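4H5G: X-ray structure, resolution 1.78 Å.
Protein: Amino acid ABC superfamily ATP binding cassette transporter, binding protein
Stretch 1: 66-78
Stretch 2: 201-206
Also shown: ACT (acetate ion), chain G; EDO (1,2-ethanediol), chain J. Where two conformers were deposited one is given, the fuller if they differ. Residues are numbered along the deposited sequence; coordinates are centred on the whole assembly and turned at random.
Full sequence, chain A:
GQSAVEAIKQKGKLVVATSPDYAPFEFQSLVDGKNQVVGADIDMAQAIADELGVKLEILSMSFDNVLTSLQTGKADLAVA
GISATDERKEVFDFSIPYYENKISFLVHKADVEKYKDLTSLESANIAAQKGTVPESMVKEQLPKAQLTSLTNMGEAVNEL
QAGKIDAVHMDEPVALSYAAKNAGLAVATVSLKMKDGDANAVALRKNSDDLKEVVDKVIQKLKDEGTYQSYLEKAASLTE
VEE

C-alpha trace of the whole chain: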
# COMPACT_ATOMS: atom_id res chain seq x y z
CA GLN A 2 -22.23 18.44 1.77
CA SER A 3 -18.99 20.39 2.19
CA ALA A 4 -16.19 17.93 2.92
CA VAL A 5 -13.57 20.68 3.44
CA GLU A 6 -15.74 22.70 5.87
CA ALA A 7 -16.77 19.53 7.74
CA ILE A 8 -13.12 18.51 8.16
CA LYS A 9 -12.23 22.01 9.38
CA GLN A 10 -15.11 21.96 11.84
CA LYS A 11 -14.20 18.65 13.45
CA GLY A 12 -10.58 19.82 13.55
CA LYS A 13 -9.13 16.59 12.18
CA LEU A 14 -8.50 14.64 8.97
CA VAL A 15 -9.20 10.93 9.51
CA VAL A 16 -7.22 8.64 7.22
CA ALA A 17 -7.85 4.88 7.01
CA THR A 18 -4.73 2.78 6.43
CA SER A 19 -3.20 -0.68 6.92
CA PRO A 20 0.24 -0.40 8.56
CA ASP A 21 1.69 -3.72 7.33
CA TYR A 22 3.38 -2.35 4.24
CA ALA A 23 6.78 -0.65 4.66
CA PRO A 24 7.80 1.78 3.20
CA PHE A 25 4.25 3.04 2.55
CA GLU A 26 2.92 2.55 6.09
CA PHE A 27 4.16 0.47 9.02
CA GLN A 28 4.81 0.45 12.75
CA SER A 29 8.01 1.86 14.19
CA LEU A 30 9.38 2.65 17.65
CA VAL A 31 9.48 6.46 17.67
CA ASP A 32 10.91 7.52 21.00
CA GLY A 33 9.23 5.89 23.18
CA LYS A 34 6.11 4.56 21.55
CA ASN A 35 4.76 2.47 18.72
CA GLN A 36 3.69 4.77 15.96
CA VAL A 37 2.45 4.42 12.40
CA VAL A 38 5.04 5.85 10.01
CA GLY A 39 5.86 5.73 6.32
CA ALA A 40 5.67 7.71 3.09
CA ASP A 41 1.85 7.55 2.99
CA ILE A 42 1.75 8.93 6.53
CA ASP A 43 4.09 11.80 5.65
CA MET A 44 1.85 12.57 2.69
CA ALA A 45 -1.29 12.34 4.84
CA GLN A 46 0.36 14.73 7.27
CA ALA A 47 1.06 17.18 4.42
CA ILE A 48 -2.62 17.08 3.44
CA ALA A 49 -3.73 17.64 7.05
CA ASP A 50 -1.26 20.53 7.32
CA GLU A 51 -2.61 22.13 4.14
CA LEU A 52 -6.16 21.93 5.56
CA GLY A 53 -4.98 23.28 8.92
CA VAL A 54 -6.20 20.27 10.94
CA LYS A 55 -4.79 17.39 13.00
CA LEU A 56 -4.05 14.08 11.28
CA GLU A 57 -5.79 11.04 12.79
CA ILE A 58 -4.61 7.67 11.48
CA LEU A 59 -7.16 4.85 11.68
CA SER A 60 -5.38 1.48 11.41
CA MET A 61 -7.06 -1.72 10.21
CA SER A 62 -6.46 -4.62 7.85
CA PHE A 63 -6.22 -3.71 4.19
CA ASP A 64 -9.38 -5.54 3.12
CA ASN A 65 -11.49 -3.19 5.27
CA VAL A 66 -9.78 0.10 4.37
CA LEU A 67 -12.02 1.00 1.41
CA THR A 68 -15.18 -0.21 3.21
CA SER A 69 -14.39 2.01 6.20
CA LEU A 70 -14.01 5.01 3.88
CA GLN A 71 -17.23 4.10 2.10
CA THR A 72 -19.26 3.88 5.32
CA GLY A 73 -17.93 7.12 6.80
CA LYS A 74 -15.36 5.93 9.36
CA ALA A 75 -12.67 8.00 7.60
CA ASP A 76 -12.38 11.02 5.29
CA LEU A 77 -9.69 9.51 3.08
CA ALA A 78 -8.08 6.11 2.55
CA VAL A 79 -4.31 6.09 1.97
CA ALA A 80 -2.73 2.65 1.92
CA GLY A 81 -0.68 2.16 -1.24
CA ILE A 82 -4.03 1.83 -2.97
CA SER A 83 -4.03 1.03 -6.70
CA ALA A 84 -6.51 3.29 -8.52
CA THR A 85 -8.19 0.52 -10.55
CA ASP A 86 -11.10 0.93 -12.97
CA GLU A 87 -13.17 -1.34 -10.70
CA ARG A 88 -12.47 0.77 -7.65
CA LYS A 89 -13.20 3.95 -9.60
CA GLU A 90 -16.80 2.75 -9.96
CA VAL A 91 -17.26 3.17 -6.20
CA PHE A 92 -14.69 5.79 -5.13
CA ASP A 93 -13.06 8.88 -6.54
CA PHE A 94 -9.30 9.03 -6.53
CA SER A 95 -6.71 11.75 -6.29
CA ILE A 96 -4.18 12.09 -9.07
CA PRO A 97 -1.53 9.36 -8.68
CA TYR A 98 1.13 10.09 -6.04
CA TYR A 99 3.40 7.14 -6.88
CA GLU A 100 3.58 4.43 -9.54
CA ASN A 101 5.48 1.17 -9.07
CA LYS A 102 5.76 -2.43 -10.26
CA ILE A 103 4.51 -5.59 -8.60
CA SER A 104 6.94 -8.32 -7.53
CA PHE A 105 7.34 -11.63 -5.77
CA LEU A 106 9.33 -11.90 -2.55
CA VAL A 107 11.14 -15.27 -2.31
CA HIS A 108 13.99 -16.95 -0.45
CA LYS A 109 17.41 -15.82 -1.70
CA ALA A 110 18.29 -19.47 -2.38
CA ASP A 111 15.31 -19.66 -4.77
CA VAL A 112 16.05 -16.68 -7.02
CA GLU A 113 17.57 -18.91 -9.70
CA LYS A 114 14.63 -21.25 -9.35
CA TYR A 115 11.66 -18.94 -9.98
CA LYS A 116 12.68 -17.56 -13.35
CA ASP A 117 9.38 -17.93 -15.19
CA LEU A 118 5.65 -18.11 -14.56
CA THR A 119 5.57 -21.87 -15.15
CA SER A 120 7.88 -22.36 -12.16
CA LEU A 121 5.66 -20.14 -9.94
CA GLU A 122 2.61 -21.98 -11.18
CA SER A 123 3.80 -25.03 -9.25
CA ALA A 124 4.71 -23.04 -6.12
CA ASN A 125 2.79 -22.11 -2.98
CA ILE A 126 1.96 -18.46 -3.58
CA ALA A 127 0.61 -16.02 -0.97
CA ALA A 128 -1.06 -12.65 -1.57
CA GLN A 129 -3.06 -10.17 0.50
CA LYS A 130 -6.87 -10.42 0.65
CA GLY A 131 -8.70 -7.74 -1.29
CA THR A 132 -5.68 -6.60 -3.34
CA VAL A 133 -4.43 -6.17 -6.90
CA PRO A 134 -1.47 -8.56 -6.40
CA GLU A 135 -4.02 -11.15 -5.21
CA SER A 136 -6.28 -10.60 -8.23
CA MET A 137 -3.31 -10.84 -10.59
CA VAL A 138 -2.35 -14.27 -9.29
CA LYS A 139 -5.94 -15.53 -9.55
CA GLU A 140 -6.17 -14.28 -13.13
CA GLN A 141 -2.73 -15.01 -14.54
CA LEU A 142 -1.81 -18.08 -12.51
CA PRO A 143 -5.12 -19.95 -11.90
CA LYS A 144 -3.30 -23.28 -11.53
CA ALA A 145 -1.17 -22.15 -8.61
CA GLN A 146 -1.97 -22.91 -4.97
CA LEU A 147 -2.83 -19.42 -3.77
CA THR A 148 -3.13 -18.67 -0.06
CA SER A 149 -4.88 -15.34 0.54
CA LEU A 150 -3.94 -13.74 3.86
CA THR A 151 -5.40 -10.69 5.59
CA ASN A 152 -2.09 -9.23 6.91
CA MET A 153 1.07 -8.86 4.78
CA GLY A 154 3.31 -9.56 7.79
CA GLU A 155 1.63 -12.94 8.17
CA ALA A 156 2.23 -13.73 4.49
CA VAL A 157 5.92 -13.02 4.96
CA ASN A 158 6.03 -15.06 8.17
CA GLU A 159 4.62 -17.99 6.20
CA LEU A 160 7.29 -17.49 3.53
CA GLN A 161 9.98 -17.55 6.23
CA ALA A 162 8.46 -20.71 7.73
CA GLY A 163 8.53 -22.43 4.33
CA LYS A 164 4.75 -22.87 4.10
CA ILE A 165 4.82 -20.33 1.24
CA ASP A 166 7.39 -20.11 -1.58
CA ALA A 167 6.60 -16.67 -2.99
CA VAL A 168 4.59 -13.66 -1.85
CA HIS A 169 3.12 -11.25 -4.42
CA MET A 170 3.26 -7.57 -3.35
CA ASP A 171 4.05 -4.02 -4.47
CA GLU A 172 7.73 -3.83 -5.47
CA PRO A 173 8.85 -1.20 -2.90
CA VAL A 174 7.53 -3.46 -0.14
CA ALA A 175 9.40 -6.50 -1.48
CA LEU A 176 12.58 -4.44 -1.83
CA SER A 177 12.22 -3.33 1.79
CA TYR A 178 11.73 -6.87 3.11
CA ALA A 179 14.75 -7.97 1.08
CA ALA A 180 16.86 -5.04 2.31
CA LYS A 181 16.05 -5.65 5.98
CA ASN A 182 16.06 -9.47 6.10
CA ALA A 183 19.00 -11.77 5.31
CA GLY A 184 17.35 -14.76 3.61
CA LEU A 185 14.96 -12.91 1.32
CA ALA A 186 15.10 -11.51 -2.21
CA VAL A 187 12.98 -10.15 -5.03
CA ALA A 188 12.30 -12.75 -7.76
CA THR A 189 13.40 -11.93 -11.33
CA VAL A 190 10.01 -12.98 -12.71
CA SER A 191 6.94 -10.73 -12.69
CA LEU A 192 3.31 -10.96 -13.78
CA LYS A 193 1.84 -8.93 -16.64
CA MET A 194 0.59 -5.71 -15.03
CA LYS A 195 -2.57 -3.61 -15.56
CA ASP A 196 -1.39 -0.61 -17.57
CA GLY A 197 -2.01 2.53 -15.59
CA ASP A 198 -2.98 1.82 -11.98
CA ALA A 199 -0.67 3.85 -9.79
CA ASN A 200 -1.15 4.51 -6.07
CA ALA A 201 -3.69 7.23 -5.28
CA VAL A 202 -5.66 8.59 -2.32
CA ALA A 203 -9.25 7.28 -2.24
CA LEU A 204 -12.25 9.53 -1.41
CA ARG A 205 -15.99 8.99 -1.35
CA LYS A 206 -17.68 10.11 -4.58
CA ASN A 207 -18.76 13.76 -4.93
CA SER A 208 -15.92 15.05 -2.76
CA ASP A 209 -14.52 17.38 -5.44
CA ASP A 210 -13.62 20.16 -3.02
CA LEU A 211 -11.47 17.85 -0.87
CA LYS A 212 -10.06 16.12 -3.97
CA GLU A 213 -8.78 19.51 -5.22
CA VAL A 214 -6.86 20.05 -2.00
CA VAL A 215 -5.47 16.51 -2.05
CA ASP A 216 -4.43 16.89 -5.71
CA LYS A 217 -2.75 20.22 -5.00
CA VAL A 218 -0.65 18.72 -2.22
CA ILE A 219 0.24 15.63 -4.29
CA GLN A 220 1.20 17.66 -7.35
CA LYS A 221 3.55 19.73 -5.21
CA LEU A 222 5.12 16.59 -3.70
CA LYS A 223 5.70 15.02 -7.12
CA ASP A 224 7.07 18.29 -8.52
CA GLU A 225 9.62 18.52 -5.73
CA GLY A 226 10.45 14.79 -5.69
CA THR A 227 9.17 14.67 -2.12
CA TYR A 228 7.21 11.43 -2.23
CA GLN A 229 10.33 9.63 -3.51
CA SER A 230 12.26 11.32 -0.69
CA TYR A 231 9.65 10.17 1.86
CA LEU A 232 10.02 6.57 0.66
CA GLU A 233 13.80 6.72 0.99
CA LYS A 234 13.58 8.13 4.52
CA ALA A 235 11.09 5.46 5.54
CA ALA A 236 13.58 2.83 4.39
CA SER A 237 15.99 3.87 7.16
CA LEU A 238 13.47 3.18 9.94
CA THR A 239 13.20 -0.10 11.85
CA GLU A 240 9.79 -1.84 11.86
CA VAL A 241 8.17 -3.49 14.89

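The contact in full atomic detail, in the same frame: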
# COMPACT_ATOMS: atom_id res chain seq x y z
N VAL A 66 -10.13 -1.31 4.51
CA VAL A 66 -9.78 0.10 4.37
C VAL A 66 -10.79 0.85 3.49
O VAL A 66 -11.35 1.88 3.89
CB VAL A 66 -8.34 0.28 3.84
CG1 VAL A 66 -8.11 1.69 3.32
CG2 VAL A 66 -7.30 -0.05 4.94
N LEU A 67 -11.06 0.33 2.29
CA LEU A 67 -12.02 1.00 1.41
C LEU A 67 -13.45 0.98 1.98
O LEU A 67 -14.20 1.95 1.86
CB LEU A 67 -11.95 0.41 -0.00
CG LEU A 67 -10.65 0.78 -0.71
CD1 LEU A 67 -10.56 0.02 -2.04
CD2 LEU A 67 -10.57 2.28 -0.97
N THR A 68 -13.84 -0.12 2.61
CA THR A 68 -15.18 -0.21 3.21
C THR A 68 -15.35 0.83 4.32
O THR A 68 -16.41 1.44 4.46
CB THR A 68 -15.45 -1.63 3.75
OG1 THR A 68 -15.47 -2.56 2.65
CG2 THR A 68 -16.79 -1.70 4.49
N SER A 69 -14.30 1.03 5.11
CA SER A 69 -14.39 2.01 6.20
C SER A 69 -14.52 3.43 5.66
O SER A 69 -15.21 4.26 6.24
CB SER A 69 -13.18 1.91 7.15
OG SER A 69 -11.99 2.31 6.52
N LEU A 70 -13.85 3.71 4.54
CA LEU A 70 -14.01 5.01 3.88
C LEU A 70 -15.43 5.13 3.37
O LEU A 70 -16.10 6.13 3.61
CB LEU A 70 -13.02 5.13 2.70
CG LEU A 70 -13.22 6.32 1.74
CD1 LEU A 70 -12.94 7.68 2.43
CD2 LEU A 70 -12.31 6.16 0.51
N GLN A 71 -15.90 4.09 2.71
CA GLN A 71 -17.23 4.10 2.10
C GLN A 71 -18.34 4.36 3.13
O GLN A 71 -19.31 5.08 2.86
CB GLN A 71 -17.49 2.76 1.39
CG GLN A 71 -18.78 2.69 0.58
CD GLN A 71 -18.97 1.33 -0.10
OE1 GLN A 71 -19.89 1.14 -0.90
NE2 GLN A 71 -18.10 0.38 0.22
N THR A 72 -18.19 3.77 4.32
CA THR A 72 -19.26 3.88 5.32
C THR A 72 -19.10 5.05 6.30
O THR A 72 -19.86 5.17 7.25
CB THR A 72 -19.42 2.57 6.11
OG1 THR A 72 -18.23 2.32 6.86
CG2 THR A 72 -19.66 1.39 5.17
N GLY A 73 -18.08 5.88 6.07
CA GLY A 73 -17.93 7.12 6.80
C GLY A 73 -17.05 7.11 8.04
O GLY A 73 -17.10 8.05 8.85
N LYS A 74 -16.26 6.05 8.20
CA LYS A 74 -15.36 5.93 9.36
C LYS A 74 -14.08 6.74 9.16
O LYS A 74 -13.33 6.97 10.11
CB LYS A 74 -14.97 4.46 9.59
CG LYS A 74 -16.14 3.48 9.69
CD LYS A 74 -16.97 3.71 10.94
CE LYS A 74 -18.23 2.84 10.92
NZ LYS A 74 -19.13 3.23 9.79
N ALA A 75 -13.82 7.16 7.92
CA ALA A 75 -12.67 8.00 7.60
C ALA A 75 -13.01 8.96 6.47
O ALA A 75 -13.95 8.71 5.72
CB ALA A 75 -11.45 7.13 7.24
N ASP A 76 -12.22 10.02 6.35
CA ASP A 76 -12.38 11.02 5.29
C ASP A 76 -11.66 10.62 4.01
O ASP A 76 -12.08 10.96 2.90
CB ASP A 76 -11.80 12.36 5.75
CG ASP A 76 -12.50 12.92 6.96
OD1 ASP A 76 -13.73 13.14 6.90
OD2 ASP A 76 -11.82 13.14 7.99
N LEU A 77 -10.53 9.93 4.19
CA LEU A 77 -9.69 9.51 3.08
C LEU A 77 -9.20 8.10 3.38
O LEU A 77 -9.13 7.70 4.54
CB LEU A 77 -8.46 10.41 2.97
CG LEU A 77 -8.64 11.90 2.66
CD1 LEU A 77 -7.26 12.57 2.70
CD2 LEU A 77 -9.29 12.09 1.30
N ALA A 78 -8.83 7.36 2.35
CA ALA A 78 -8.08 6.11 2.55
C ALA A 78 -6.75 6.26 1.83
O ALA A 78 -6.71 6.64 0.66
CB ALA A 78 -8.86 4.92 2.03
N ALA A 201 -3.02 5.95 -5.45
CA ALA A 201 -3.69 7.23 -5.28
C ALA A 201 -4.46 7.25 -3.96
O ALA A 201 -4.66 6.22 -3.34
CB ALA A 201 -4.62 7.50 -6.45
N VAL A 202 -4.87 8.43 -3.54
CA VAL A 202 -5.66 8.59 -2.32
C VAL A 202 -7.11 8.37 -2.71
O VAL A 202 -7.57 8.96 -3.68
CB VAL A 202 -5.50 10.02 -1.78
CG1 VAL A 202 -6.46 10.27 -0.61
CG2 VAL A 202 -4.03 10.30 -1.37
N ALA A 203 -7.83 7.52 -1.96
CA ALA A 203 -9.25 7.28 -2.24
C ALA A 203 -10.14 8.23 -1.43
O ALA A 203 -9.85 8.53 -0.27
CB ALA A 203 -9.62 5.82 -1.93
N LEU A 204 -11.22 8.70 -2.06
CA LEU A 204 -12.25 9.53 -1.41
C LEU A 204 -13.62 8.98 -1.75
O LEU A 204 -13.78 8.31 -2.75
CB LEU A 204 -12.20 10.97 -1.93
CG LEU A 204 -10.86 11.69 -1.97
CD1 LEU A 204 -10.15 11.47 -3.33
CD2 LEU A 204 -11.04 13.19 -1.67
N ARG A 205 -14.63 9.31 -0.94
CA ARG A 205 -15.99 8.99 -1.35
C ARG A 205 -16.35 9.84 -2.57
O ARG A 205 -15.79 10.92 -2.78
CB ARG A 205 -17.00 9.21 -0.21
CG ARG A 205 -16.88 8.17 0.92
CD ARG A 205 -17.97 8.36 1.98
NE ARG A 205 -17.86 9.67 2.62
CZ ARG A 205 -17.03 9.96 3.62
NH1 ARG A 205 -16.24 9.01 4.12
NH2 ARG A 205 -17.00 11.18 4.14
N LYS A 206 -17.28 9.36 -3.39
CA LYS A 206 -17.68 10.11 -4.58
C LYS A 206 -18.29 11.46 -4.22
O LYS A 206 -18.75 11.65 -3.10
CB LYS A 206 -18.63 9.29 -5.46
CG LYS A 206 -17.92 8.12 -6.11
CD LYS A 206 -18.53 7.75 -7.45
CE LYS A 206 -17.68 6.75 -8.19
NZ LYS A 206 -16.60 7.40 -8.98
C ACT G . -19.75 12.31 2.38
O ACT G . -19.73 11.55 1.38
OXT ACT G . -18.96 13.28 2.35
CH3 ACT G . -20.66 12.07 3.54
C1 EDO J . -17.16 14.66 4.56
O1 EDO J . -17.89 15.17 5.68
C2 EDO J . -15.66 14.84 4.80
O2 EDO J . -14.92 13.89 4.04
O HOH W 1 -15.77 11.51 6.67
O HOH W 2 -14.27 10.99 1.34

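The helix that includes Leu 67 and Leu 70 ends in a Schellman turn: Gly 73, at positive phi, gives its N to Leu 70 O (3.2 Å), and Lys 74 N reaches back to Ser 69 O (2.9 Å). A CB at position 73 would jam against the preceding carbonyl, so glycine suits the backbone here. The chain then turns into strand 77-78, which meets the second stretch through a single antiparallel bridge. Ala 78 N donates to Ala 203 O and Ala 203 N to Ala 78 O, both at 3.0 Å. The helix runs 31° from the direction of the strand through Ala 203 and Leu 204, with 8.4 Å between the axes at closest approach.

Much of that space is filled by the helix leucines, Leu 67 and Leu 70, packing on the methyl of Ala 203. Ala 203 is the centre: its CB meets Leu 70 CD2 at 3.6 Å, Leu 67 CD2 at 3.8 Å and Ala 78 CB at 4.1 Å. Both helix leucines leave the backbone sideways, and their ends come nearer to meet the methyl. Leu 77 extends its m,t side chain the same way, placing Leu 77 CD2 3.6 Å from Leu 204 CD2 and 3.9 Å from Val 202 CG1. The stretches bury 460 Å² between them; Leu 70, Leu 77, Ala 78, Val 202, Ala 203 and Leu 204 are all buried, and apolar side chains suit such places.

Arg 205 has the most area covered of any residue here and serves as the polar clamp. Arg 205 NH1 donates to Leu 70 O (2.9 Å) and Ala 75 O (2.8 Å), both near the guanidinium plane, tying the helix end to the loop before the strand. Gly 73 CA lies 3.7 Å from Arg 205 NH1. Water extends the clamp: one molecule accepts from Arg 205 NH2 and donates to Asp 76 OD1, and another links Arg 205 N to Asp 76 O. An acetate, probably from the crystallisation liquor, also lies at the edge, ACT O accepting from Arg 205 NE at 2.9 Å. The rule is compact: alanine under leucines, and an arginine set edge-on to carbonyls at the helix end and in the loop after it.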